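Local coordinates for protein alcohol dehydrogenase (Thermus sp., PDB 4CPD) that probably oxidises alcohols to carbonyl compounds with NAD+ as a zinc-containing medium-chain alcohol dehydrogenase, at residues V82-I87 / A293-Y298; H86-T91 / H98-C103; K195-D200 / R226-E231. All blocks are in the same frame, centred on the assembly; numbering follows the deposited sequence.

All three contacts are largely buried. Interactions 1 and 2 are neighbours, with centres about 9 Å apart, and both draw on strand 86-87. From it, interaction 1 turns to the start of helix 295-307, and interaction 2 to the loop that closes the four-cysteine zinc site, against the second subunit. Interaction 3 lies across the chain's centre from interaction 2, about 36 Å away between centres, in the parallel sheet domain. The chemistry differs with place: rings and aliphatic groups beside the nicotinamide in interaction 1, metal coordination in interaction 2, and in interaction 3 an apolar strand-helix seam ending in a partly exposed salt bridge. NAD joins interactions 1 and 3 through its carboxamide and adenosine ribose.

Interaction 1 of 3, residues V82-I87 / A293-Y298; sequences VGPFHI and ANVHLY. With NAD (nicotinamide-adenine-dinucleotide), chain G.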
loop_
_atom_site.group_PDB
_atom_site.type_symbol
_atom_site.label_atom_id
_atom_site.label_comp_id
_atom_site.label_asym_id
_atom_site.label_seq_id
_atom_site.Cartn_x
_atom_site.Cartn_y
_atom_site.Cartn_z
ATOM N N VAL A 82 3.762 -27.609 -13.439
ATOM C CA VAL A 82 4.276 -26.293 -13.579
ATOM C C VAL A 82 4.628 -25.769 -12.154
ATOM O O VAL A 82 4.194 -26.318 -11.126
ATOM C CB VAL A 82 3.258 -25.437 -14.293
ATOM C CG1 VAL A 82 2.153 -25.038 -13.340
ATOM C CG2 VAL A 82 3.916 -24.185 -14.856
ATOM N N GLY A 83 5.458 -24.745 -12.072
ATOM C CA GLY A 83 5.874 -24.247 -10.758
ATOM C C GLY A 83 6.206 -22.783 -10.824
ATOM O O GLY A 83 6.530 -22.280 -11.895
ATOM N N PRO A 84 6.109 -22.091 -9.690
ATOM C CA PRO A 84 6.569 -20.709 -9.579
ATOM C C PRO A 84 8.039 -20.536 -9.955
ATOM O O PRO A 84 8.850 -21.409 -9.711
ATOM C CB PRO A 84 6.412 -20.408 -8.100
ATOM C CG PRO A 84 5.319 -21.306 -7.666
ATOM C CD PRO A 84 5.556 -22.575 -8.417
ATOM N N PHE A 85 8.365 -19.397 -10.543
ATOM C CA PHE A 85 9.724 -19.075 -10.868
ATOM C C PHE A 85 10.618 -18.871 -9.653
ATOM O O PHE A 85 11.821 -18.787 -9.788
ATOM C CB PHE A 85 9.761 -17.836 -11.754
ATOM C CG PHE A 85 9.438 -16.546 -11.051
ATOM C CD1 PHE A 85 10.429 -15.813 -10.401
ATOM C CD2 PHE A 85 8.161 -16.013 -11.121
ATOM C CE1 PHE A 85 10.139 -14.596 -9.801
ATOM C CE2 PHE A 85 7.868 -14.801 -10.508
ATOM C CZ PHE A 85 8.860 -14.092 -9.854
ATOM N N HIS A 86 10.041 -18.768 -8.479
ATOM C CA HIS A 86 10.825 -18.571 -7.310
ATOM C C HIS A 86 10.467 -19.662 -6.313
ATOM O O HIS A 86 9.342 -20.085 -6.252
ATOM C CB HIS A 86 10.575 -17.173 -6.739
ATOM C CG HIS A 86 9.182 -16.974 -6.230
ATOM N ND1 HIS A 86 8.133 -16.644 -7.054
ATOM C CD2 HIS A 86 8.666 -17.050 -4.980
ATOM C CE1 HIS A 86 7.033 -16.516 -6.334
ATOM N NE2 HIS A 86 7.324 -16.771 -5.077
ATOM N N ILE A 87 11.437 -20.092 -5.515
ATOM C CA ILE A 87 11.256 -21.237 -4.649
ATOM C C ILE A 87 11.066 -20.796 -3.231
ATOM O O ILE A 87 11.443 -19.695 -2.868
ATOM C CB ILE A 87 12.445 -22.226 -4.725
ATOM C CG1 ILE A 87 13.738 -21.597 -4.194
ATOM C CG2 ILE A 87 12.695 -22.643 -6.160
ATOM C CD1 ILE A 87 14.748 -22.626 -3.701
ATOM N N ALA A 293 6.667 -10.891 -7.216
ATOM C CA ALA A 293 5.441 -11.681 -7.164
ATOM C C ALA A 293 5.476 -12.700 -6.109
ATOM O O ALA A 293 6.532 -13.204 -5.776
ATOM C CB ALA A 293 5.240 -12.373 -8.477
ATOM N N ASN A 294 4.309 -13.029 -5.590
ATOM C CA ASN A 294 4.159 -14.090 -4.587
ATOM C C ASN A 294 3.291 -15.157 -5.238
ATOM O O ASN A 294 2.157 -15.458 -4.838
ATOM C CB ASN A 294 3.530 -13.533 -3.319
ATOM C CG ASN A 294 3.330 -14.581 -2.256
ATOM O OD1 ASN A 294 3.987 -15.614 -2.250
ATOM N ND2 ASN A 294 2.421 -14.325 -1.345
ATOM N N VAL A 295 3.863 -15.724 -6.282
ATOM C CA VAL A 295 3.157 -16.623 -7.178
ATOM C C VAL A 295 2.392 -17.733 -6.487
ATOM O O VAL A 295 1.265 -18.040 -6.877
ATOM C CB VAL A 295 4.124 -17.245 -8.188
ATOM C CG1 VAL A 295 3.395 -18.244 -9.068
ATOM C CG2 VAL A 295 4.775 -16.158 -9.047
ATOM N N HIS A 296 2.990 -18.323 -5.470
ATOM C CA HIS A 296 2.372 -19.459 -4.777
ATOM C C HIS A 296 0.991 -19.125 -4.242
ATOM O O HIS A 296 0.134 -19.982 -4.180
ATOM C CB HIS A 296 3.220 -19.916 -3.604
ATOM C CG HIS A 296 4.625 -20.267 -3.973
ATOM N ND1 HIS A 296 5.534 -19.325 -4.400
ATOM C CD2 HIS A 296 5.279 -21.455 -3.976
ATOM C CE1 HIS A 296 6.688 -19.909 -4.641
ATOM N NE2 HIS A 296 6.557 -21.202 -4.403
ATOM N N LEU A 297 0.798 -17.871 -3.826
ATOM C CA LEU A 297 -0.447 -17.471 -3.242
ATOM C C LEU A 297 -1.583 -17.561 -4.273
ATOM O O LEU A 297 -2.691 -17.848 -3.898
ATOM C CB LEU A 297 -0.334 -16.045 -2.682
ATOM C CG LEU A 297 -1.491 -15.632 -1.737
ATOM C CD1 LEU A 297 -1.509 -16.502 -0.511
ATOM C CD2 LEU A 297 -1.382 -14.165 -1.332
ATOM N N TYR A 298 -1.276 -17.323 -5.553
ATOM C CA TYR A 298 -2.264 -17.176 -6.605
ATOM C C TYR A 298 -2.329 -18.326 -7.591
ATOM O O TYR A 298 -3.295 -18.466 -8.309
ATOM C CB TYR A 298 -1.951 -15.899 -7.379
ATOM C CG TYR A 298 -1.881 -14.694 -6.467
ATOM C CD1 TYR A 298 -3.015 -14.260 -5.789
ATOM C CD2 TYR A 298 -0.691 -14.000 -6.273
ATOM C CE1 TYR A 298 -2.964 -13.172 -4.948
ATOM C CE2 TYR A 298 -0.630 -12.916 -5.426
ATOM C CZ TYR A 298 -1.768 -12.517 -4.771
ATOM O OH TYR A 298 -1.739 -11.446 -3.941
HETATM P PA NAD G . 9.477 -6.341 -21.504
HETATM O O1A NAD G . 9.381 -7.406 -22.599
HETATM O O2A NAD G . 10.754 -5.517 -21.375
HETATM O O5B NAD G . 8.233 -5.306 -21.521
HETATM C C5B NAD G . 8.411 -3.937 -21.159
HETATM C C4B NAD G . 7.424 -3.064 -21.929
HETATM O O4B NAD G . 7.380 -1.753 -21.350
HETATM C C3B NAD G . 7.842 -2.913 -23.396
HETATM O O3B NAD G . 6.741 -3.040 -24.310
HETATM C C2B NAD G . 8.379 -1.512 -23.471
HETATM O O2B NAD G . 8.209 -0.944 -24.773
HETATM C C1B NAD G . 7.540 -0.820 -22.416
HETATM N N9A NAD G . 8.214 0.395 -21.956
HETATM C C8A NAD G . 9.530 0.494 -21.676
HETATM N N7A NAD G . 9.804 1.764 -21.291
HETATM C C5A NAD G . 8.654 2.476 -21.322
HETATM C C6A NAD G . 8.243 3.862 -21.022
HETATM N N6A NAD G . 9.174 4.733 -20.603
HETATM N N1A NAD G . 6.942 4.225 -21.179
HETATM C C2A NAD G . 6.015 3.343 -21.598
HETATM N N3A NAD G . 6.324 2.057 -21.890
HETATM C C4A NAD G . 7.598 1.571 -21.771
HETATM O O3 NAD G . 9.268 -7.037 -20.054
HETATM P PN NAD G . 8.067 -8.000 -19.545
HETATM O O1N NAD G . 8.507 -9.399 -19.929
HETATM O O2N NAD G . 6.691 -7.417 -19.886
HETATM O O5D NAD G . 8.199 -7.799 -17.946
HETATM C C5D NAD G . 7.608 -6.610 -17.385
HETATM C C4D NAD G . 8.345 -6.015 -16.188
HETATM O O4D NAD G . 7.909 -6.704 -15.007
HETATM C C3D NAD G . 9.867 -6.154 -16.244
HETATM O O3D NAD G . 10.452 -5.015 -15.590
HETATM C C2D NAD G . 10.131 -7.466 -15.501
HETATM O O2D NAD G . 11.470 -7.635 -14.970
HETATM C C1D NAD G . 9.048 -7.375 -14.423
HETATM N N1N NAD G . 8.674 -8.668 -13.827
HETATM C C2N NAD G . 8.490 -8.629 -12.504
HETATM C C3N NAD G . 8.133 -9.756 -11.779
HETATM C C7N NAD G . 7.943 -9.561 -10.302
HETATM O O7N NAD G . 8.113 -10.475 -9.512
HETATM N N7N NAD G . 7.553 -8.339 -9.888
HETATM C C4N NAD G . 7.953 -10.974 -12.456
HETATM C C5N NAD G . 8.149 -11.006 -13.842
HETATM C C6N NAD G . 8.514 -9.829 -14.516
#
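Pro-84 and Val-295 have the nearest CA atoms of the two segments, 5.8 Å apart, where the loop leading into strand 86-87 passes the start of helix 295-307. Pro-84 lays CG over the centre of the His-296 imidazole in a CH-pi contact, 3.5 Å from the ring centroid and 11° off its normal, while its CB packs on Val-295 CG1 at 3.8 Å. The same imidazole turns its edge to a face of His-86 in an offset edge-to-face pair, planes at 70°. Val-295 has CG2 anti to its carbonyl carbon, and this methyl meets Phe-85 CE2 at 3.7 Å. At the edge of the Phe-85 ring lie Ala-293 CB and the carboxamide oxygen of NAD. That oxygen, O7N, accepts a nearly straight hydrogen bond from Ala-293 N (2.7 Å, 167°), which holds the amide of the nicotinamide beside the phenylalanine. The contact thus forms part of the nicotinamide pocket, and the Phe-85 side chain lies about 5 Å from the zinc bound by Cys-38, His-59 and Asp-152. Helix 153-163 packs against Phe-85, Ala-293 and Val-295, whereas helix 131-134 touches His-296 through Val-133.

Interaction 2 of 3, residues H86-T91 / H98-C103; sequences HIACGT and HQYNLC. With ZN (zinc ion), chain F.
Cys-89 SG, which faces Cys-103 across a shared zinc ion, is held by the metal and by a backbone N-H. The zinc lies 2.3 Å from it, and the backbone N of Thr-91 donates to it a nearly straight hydrogen bond (3.2 Å, 165°), a kind of N-H to thiolate bond that would probably stabilise the negative charge on sulphur. With SG anti to its backbone N (chi1 176°), Cys-103 turns that sulphur to the same zinc, 2.2 Å away, and the SG atoms of Cys-89 and Cys-103 lie 3.6 Å apart. Cys-92 and Cys-95 complete the four-cysteine site, the structural zinc lobe of this dehydrogenase family. Next to the metal, Ala-88 CB packs on Tyr-100 CB at 3.8 Å and also rests against Cys-103 CB. Further along, the imidazole of His-86 has the carbonyl oxygen of Tyr-100 at its edge, and its CD2 reaches Asn-101 CA at 3.8 Å. An alanine in place of His-86 would probably open a gap beside Asn-101 and leave the His-296 edge without the ring face it meets. Asn-101 ND2 bonds to Asp-285 of the second subunit. Helix 93-96 bridges the two segments, helices 131-134 and 295-307 flank Ala-88, and strand 107-108 pairs with strand 86-87 through Gly-107 and Ile-87.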
loop_
_atom_site.group_PDB
_atom_site.type_symbol
_atom_site.label_atom_id
_atom_site.label_comp_id
_atom_site.label_asym_id
_atom_site.label_seq_id
_atom_site.Cartn_x
_atom_site.Cartn_y
_atom_site.Cartn_z
ATOM N N HIS A 86 10.041 -18.768 -8.479
ATOM C CA HIS A 86 10.825 -18.571 -7.310
ATOM C C HIS A 86 10.467 -19.662 -6.313
ATOM O O HIS A 86 9.342 -20.085 -6.252
ATOM C CB HIS A 86 10.575 -17.173 -6.739
ATOM C CG HIS A 86 9.182 -16.974 -6.230
ATOM N ND1 HIS A 86 8.133 -16.644 -7.054
ATOM C CD2 HIS A 86 8.666 -17.050 -4.980
ATOM C CE1 HIS A 86 7.033 -16.516 -6.334
ATOM N NE2 HIS A 86 7.324 -16.771 -5.077
ATOM N N ILE A 87 11.437 -20.092 -5.515
ATOM C CA ILE A 87 11.256 -21.237 -4.649
ATOM C C ILE A 87 11.066 -20.796 -3.231
ATOM O O ILE A 87 11.443 -19.695 -2.868
ATOM C CB ILE A 87 12.445 -22.226 -4.725
ATOM C CG1 ILE A 87 13.738 -21.597 -4.194
ATOM C CG2 ILE A 87 12.695 -22.643 -6.160
ATOM C CD1 ILE A 87 14.748 -22.626 -3.701
ATOM N N ALA A 88 10.499 -21.694 -2.439
ATOM C CA ALA A 88 10.070 -21.405 -1.100
ATOM C C ALA A 88 10.095 -22.681 -0.304
ATOM O O ALA A 88 9.897 -23.748 -0.856
ATOM C CB ALA A 88 8.678 -20.810 -1.092
ATOM N N CYS A 89 10.330 -22.557 0.993
ATOM C CA CYS A 89 10.655 -23.684 1.825
ATOM C C CYS A 89 9.426 -24.215 2.530
ATOM O O CYS A 89 9.379 -25.387 2.881
ATOM C CB CYS A 89 11.727 -23.268 2.860
ATOM S SG CYS A 89 11.110 -22.335 4.303
ATOM N N GLY A 90 8.490 -23.326 2.838
ATOM C CA GLY A 90 7.243 -23.713 3.457
ATOM C C GLY A 90 7.230 -23.738 4.982
ATOM O O GLY A 90 6.172 -23.989 5.601
ATOM N N THR A 91 8.383 -23.510 5.608
ATOM C CA THR A 91 8.453 -23.592 7.084
ATOM C C THR A 91 9.066 -22.368 7.770
ATOM O O THR A 91 8.860 -22.178 8.959
ATOM C CB THR A 91 9.154 -24.904 7.581
ATOM O OG1 THR A 91 10.469 -25.022 6.999
ATOM C CG2 THR A 91 8.311 -26.146 7.230
ATOM N N HIS A 98 2.410 -16.923 4.611
ATOM C CA HIS A 98 2.031 -17.016 3.196
ATOM C C HIS A 98 2.629 -15.931 2.314
ATOM O O HIS A 98 2.022 -15.539 1.275
ATOM C CB HIS A 98 0.512 -17.095 3.043
ATOM C CG HIS A 98 -0.104 -18.198 3.856
ATOM N ND1 HIS A 98 -1.386 -18.146 4.360
ATOM C CD2 HIS A 98 0.397 -19.391 4.247
ATOM C CE1 HIS A 98 -1.651 -19.257 5.020
ATOM N NE2 HIS A 98 -0.583 -20.029 4.970
ATOM N N GLN A 99 3.821 -15.480 2.714
ATOM C CA GLN A 99 4.594 -14.552 1.906
ATOM C C GLN A 99 5.821 -15.294 1.353
ATOM O O GLN A 99 6.973 -15.059 1.746
ATOM C CB GLN A 99 4.983 -13.344 2.736
ATOM C CG GLN A 99 3.791 -12.598 3.316
ATOM C CD GLN A 99 4.211 -11.346 4.059
ATOM O OE1 GLN A 99 5.016 -11.415 4.980
ATOM N NE2 GLN A 99 3.677 -10.200 3.659
ATOM N N TYR A 100 5.542 -16.187 0.411
ATOM C CA TYR A 100 6.533 -17.152 -0.081
ATOM C C TYR A 100 7.607 -16.456 -0.874
ATOM O O TYR A 100 8.714 -16.973 -0.990
ATOM C CB TYR A 100 5.880 -18.263 -0.930
ATOM C CG TYR A 100 4.696 -18.949 -0.249
ATOM C CD1 TYR A 100 4.877 -20.063 0.574
ATOM C CD2 TYR A 100 3.382 -18.463 -0.406
ATOM C CE1 TYR A 100 3.807 -20.679 1.207
ATOM C CE2 TYR A 100 2.312 -19.081 0.224
ATOM C CZ TYR A 100 2.531 -20.196 1.020
ATOM O OH TYR A 100 1.460 -20.782 1.649
ATOM N N ASN A 101 7.302 -15.305 -1.447
ATOM C CA ASN A 101 8.342 -14.516 -2.103
ATOM C C ASN A 101 9.387 -13.936 -1.135
ATOM O O ASN A 101 10.387 -13.444 -1.575
ATOM C CB ASN A 101 7.728 -13.353 -2.884
ATOM C CG ASN A 101 6.863 -12.457 -2.024
ATOM O OD1 ASN A 101 6.043 -12.938 -1.243
ATOM N ND2 ASN A 101 7.076 -11.164 -2.121
ATOM N N LEU A 102 9.129 -13.950 0.174
ATOM C CA LEU A 102 10.117 -13.503 1.148
ATOM C C LEU A 102 10.750 -14.649 1.906
ATOM O O LEU A 102 11.359 -14.414 2.966
ATOM C CB LEU A 102 9.450 -12.553 2.134
ATOM C CG LEU A 102 8.864 -11.316 1.443
ATOM C CD1 LEU A 102 8.090 -10.478 2.459
ATOM C CD2 LEU A 102 9.956 -10.502 0.762
ATOM N N CYS A 103 10.603 -15.873 1.377
ATOM C CA CYS A 103 11.132 -17.087 2.018
ATOM C C CYS A 103 12.600 -16.882 2.340
ATOM O O CYS A 103 13.348 -16.352 1.523
ATOM C CB CYS A 103 11.013 -18.291 1.108
ATOM S SG CYS A 103 11.759 -19.745 1.846
HETATM ZN ZN ZN F . 10.468 -20.264 3.516
#

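Interaction 3 of 3, residues K195-D200 / R226-E231; sequences KILAID and RRVRSE. With NAD (nicotinamide-adenine-dinucleotide), chain G.
Lys-195 and Glu-231 cross at about a right angle, and the ammonium of the lysine holds both the side chain and the backbone of the glutamate. The lysine chain runs extended as far as CD and then bends at chi3 (-75°), which keeps CE, like CD, alongside the Glu-231 carbonyl oxygen. NZ forms a salt bridge with Glu-231 OE1 at 2.8 Å, meeting that oxygen nearly along its C-O axis. It also donates to Glu-231 O at 2.9 Å, in the carbonyl plane and on a lone pair, at a C=O to N angle of 133°. Arg-227 approaches the other carboxylate oxygen from the same helix and extends the salt-bridge network, but the modelled separation is too short for its details to be trusted.

Further along the strand the contact becomes apolar. Leu-197 divides its two methyls, CD2 lying 3.9 Å from Glu-231 CB and CD1 4.1 Å from Val-228 CG1, each across an oblique approach. Ile-199 meets Val-228 at about a right angle, CD1 touching CG2 at 4.0 Å. Beyond it, the carboxylate of Asp-200 takes both hydroxyls of the NAD adenosine ribose, O2B on OD1 (3.1 Å) and O3B on OD2 (3.0 Å). An acidic residue at the end of the second strand is a hallmark of NAD-preferring Rossmann folds.

The short axes of strand and helix lie 10.1 Å apart and nearly antiparallel, at 173°. Helix 224-231 belongs to the crossover that carries the chain from strand 215-218, at one edge of the parallel sheet, past strands 195-200 and 171-175 to strand 239-242. Ile-196 instead packs on helix 179-190, and Ala-198 on that helix and on 203-212.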
loop_
_atom_site.group_PDB
_atom_site.type_symbol
_atom_site.label_atom_id
_atom_site.label_comp_id
_atom_site.label_asym_id
_atom_site.label_seq_id
_atom_site.Cartn_x
_atom_site.Cartn_y
_atom_site.Cartn_z
ATOM N N LYS A 195 -13.299 -0.329 -17.521
ATOM C CA LYS A 195 -12.511 0.288 -18.548
ATOM C C LYS A 195 -11.012 0.102 -18.209
ATOM O O LYS A 195 -10.599 0.227 -17.056
ATOM C CB LYS A 195 -12.846 1.764 -18.635
ATOM C CG LYS A 195 -12.000 2.498 -19.672
ATOM C CD LYS A 195 -12.314 3.979 -19.749
ATOM C CE LYS A 195 -13.625 4.237 -20.476
ATOM N NZ LYS A 195 -13.732 5.674 -20.856
ATOM N N ILE A 196 -10.213 -0.185 -19.226
ATOM C CA ILE A 196 -8.817 -0.506 -19.074
ATOM C C ILE A 196 -8.041 0.330 -20.039
ATOM O O ILE A 196 -8.406 0.401 -21.197
ATOM C CB ILE A 196 -8.524 -1.985 -19.420
ATOM C CG1 ILE A 196 -9.409 -2.929 -18.599
ATOM C CG2 ILE A 196 -7.039 -2.300 -19.210
ATOM C CD1 ILE A 196 -9.319 -4.371 -19.047
ATOM N N LEU A 197 -6.950 0.927 -19.577
ATOM C CA LEU A 197 -6.107 1.793 -20.408
ATOM C C LEU A 197 -4.687 1.266 -20.457
ATOM O O LEU A 197 -4.101 0.951 -19.423
ATOM C CB LEU A 197 -6.089 3.196 -19.821
ATOM C CG LEU A 197 -7.496 3.731 -19.617
ATOM C CD1 LEU A 197 -7.654 4.391 -18.265
ATOM C CD2 LEU A 197 -7.851 4.687 -20.731
ATOM N N ALA A 198 -4.121 1.191 -21.650
ATOM C CA ALA A 198 -2.790 0.643 -21.812
ATOM C C ALA A 198 -1.896 1.733 -22.307
ATOM O O ALA A 198 -2.189 2.361 -23.300
ATOM C CB ALA A 198 -2.791 -0.540 -22.772
ATOM N N ILE A 199 -0.813 1.961 -21.584
ATOM C CA ILE A 199 0.153 2.966 -21.922
ATOM C C ILE A 199 1.433 2.240 -22.277
ATOM O O ILE A 199 1.934 1.436 -21.485
ATOM C CB ILE A 199 0.409 3.912 -20.739
ATOM C CG1 ILE A 199 -0.827 4.766 -20.452
ATOM C CG2 ILE A 199 1.591 4.834 -21.018
ATOM C CD1 ILE A 199 -1.797 4.155 -19.474
ATOM N N ASP A 200 1.940 2.513 -23.476
ATOM C CA ASP A 200 3.242 2.024 -23.931
ATOM C C ASP A 200 3.748 2.983 -25.014
ATOM O O ASP A 200 3.171 4.062 -25.217
ATOM C CB ASP A 200 3.122 0.603 -24.460
ATOM C CG ASP A 200 4.420 -0.148 -24.387
ATOM O OD1 ASP A 200 5.425 0.335 -24.939
ATOM O OD2 ASP A 200 4.444 -1.230 -23.773
ATOM N N ARG A 226 -3.123 13.330 -19.054
ATOM C CA ARG A 226 -4.272 14.152 -19.529
ATOM C C ARG A 226 -5.361 13.254 -20.114
ATOM O O ARG A 226 -6.552 13.385 -19.833
ATOM C CB ARG A 226 -3.802 15.136 -20.609
ATOM N N ARG A 227 -4.894 12.300 -20.898
ATOM C CA ARG A 227 -5.721 11.375 -21.637
ATOM C C ARG A 227 -6.439 10.374 -20.713
ATOM O O ARG A 227 -7.659 10.165 -20.798
ATOM C CB ARG A 227 -4.778 10.678 -22.618
ATOM C CG ARG A 227 -5.395 9.674 -23.558
ATOM C CD ARG A 227 -6.472 10.221 -24.492
ATOM N NE ARG A 227 -6.602 9.223 -25.561
ATOM C CZ ARG A 227 -7.647 8.417 -25.763
ATOM N NH1 ARG A 227 -8.756 8.521 -25.036
ATOM N NH2 ARG A 227 -7.591 7.519 -26.743
ATOM N N VAL A 228 -5.672 9.753 -19.827
ATOM C CA VAL A 228 -6.221 8.834 -18.846
ATOM C C VAL A 228 -7.283 9.537 -17.994
ATOM O O VAL A 228 -8.318 8.969 -17.631
ATOM C CB VAL A 228 -5.094 8.248 -17.939
ATOM C CG1 VAL A 228 -5.662 7.578 -16.697
ATOM C CG2 VAL A 228 -4.239 7.237 -18.703
ATOM N N ARG A 229 -7.029 10.782 -17.653
ATOM C CA ARG A 229 -7.958 11.480 -16.786
ATOM C C ARG A 229 -9.287 11.737 -17.485
ATOM O O ARG A 229 -10.349 11.479 -16.904
ATOM C CB ARG A 229 -7.338 12.765 -16.244
ATOM C CG ARG A 229 -6.406 12.501 -15.071
ATOM C CD ARG A 229 -5.971 13.767 -14.367
ATOM N NE ARG A 229 -4.879 13.497 -13.428
ATOM C CZ ARG A 229 -3.972 14.394 -13.023
ATOM N NH1 ARG A 229 -4.005 15.654 -13.461
ATOM N NH2 ARG A 229 -3.016 14.030 -12.171
ATOM N N SER A 230 -9.225 12.203 -18.737
ATOM C CA SER A 230 -10.444 12.448 -19.526
ATOM C C SER A 230 -11.264 11.160 -19.734
ATOM O O SER A 230 -12.505 11.188 -19.735
ATOM C CB SER A 230 -10.119 13.117 -20.869
ATOM O OG SER A 230 -8.885 12.668 -21.403
ATOM N N GLU A 231 -10.578 10.029 -19.859
ATOM C CA GLU A 231 -11.269 8.756 -19.987
ATOM C C GLU A 231 -11.942 8.273 -18.692
ATOM O O GLU A 231 -12.774 7.351 -18.728
ATOM C CB GLU A 231 -10.289 7.702 -20.481
ATOM C CG GLU A 231 -9.846 7.894 -21.922
ATOM C CD GLU A 231 -10.953 7.586 -22.945
ATOM O OE1 GLU A 231 -11.953 6.907 -22.626
ATOM O OE2 GLU A 231 -10.816 8.023 -24.104
HETATM P PA NAD G . 9.477 -6.341 -21.504
HETATM O O1A NAD G . 9.381 -7.406 -22.599
HETATM O O2A NAD G . 10.754 -5.517 -21.375
HETATM O O5B NAD G . 8.233 -5.306 -21.521
HETATM C C5B NAD G . 8.411 -3.937 -21.159
HETATM C C4B NAD G . 7.424 -3.064 -21.929
HETATM O O4B NAD G . 7.380 -1.753 -21.350
HETATM C C3B NAD G . 7.842 -2.913 -23.396
HETATM O O3B NAD G . 6.741 -3.040 -24.310
HETATM C C2B NAD G . 8.379 -1.512 -23.471
HETATM O O2B NAD G . 8.209 -0.944 -24.773
HETATM C C1B NAD G . 7.540 -0.820 -22.416
HETATM N N9A NAD G . 8.214 0.395 -21.956
HETATM C C8A NAD G . 9.530 0.494 -21.676
HETATM N N7A NAD G . 9.804 1.764 -21.291
HETATM C C5A NAD G . 8.654 2.476 -21.322
HETATM C C6A NAD G . 8.243 3.862 -21.022
HETATM N N6A NAD G . 9.174 4.733 -20.603
HETATM N N1A NAD G . 6.942 4.225 -21.179
HETATM C C2A NAD G . 6.015 3.343 -21.598
HETATM N N3A NAD G . 6.324 2.057 -21.890
HETATM C C4A NAD G . 7.598 1.571 -21.771
HETATM O O3 NAD G . 9.268 -7.037 -20.054
HETATM P PN NAD G . 8.067 -8.000 -19.545
HETATM O O1N NAD G . 8.507 -9.399 -19.929
HETATM O O2N NAD G . 6.691 -7.417 -19.886
HETATM O O5D NAD G . 8.199 -7.799 -17.946
HETATM C C5D NAD G . 7.608 -6.610 -17.385
HETATM C C4D NAD G . 8.345 -6.015 -16.188
HETATM O O4D NAD G . 7.909 -6.704 -15.007
HETATM C C3D NAD G . 9.867 -6.154 -16.244
HETATM O O3D NAD G . 10.452 -5.015 -15.590
HETATM C C2D NAD G . 10.131 -7.466 -15.501
HETATM O O2D NAD G . 11.470 -7.635 -14.970
HETATM C C1D NAD G . 9.048 -7.375 -14.423
HETATM N N1N NAD G . 8.674 -8.668 -13.827
HETATM C C2N NAD G . 8.490 -8.629 -12.504
HETATM C C3N NAD G . 8.133 -9.756 -11.779
HETATM C C7N NAD G . 7.943 -9.561 -10.302
HETATM O O7N NAD G . 8.113 -10.475 -9.512
HETATM N N7N NAD G . 7.553 -8.339 -9.888
HETATM C C4N NAD G . 7.953 -10.974 -12.456
HETATM C C5N NAD G . 8.149 -11.006 -13.842
HETATM C C6N NAD G . 8.514 -9.829 -14.516
#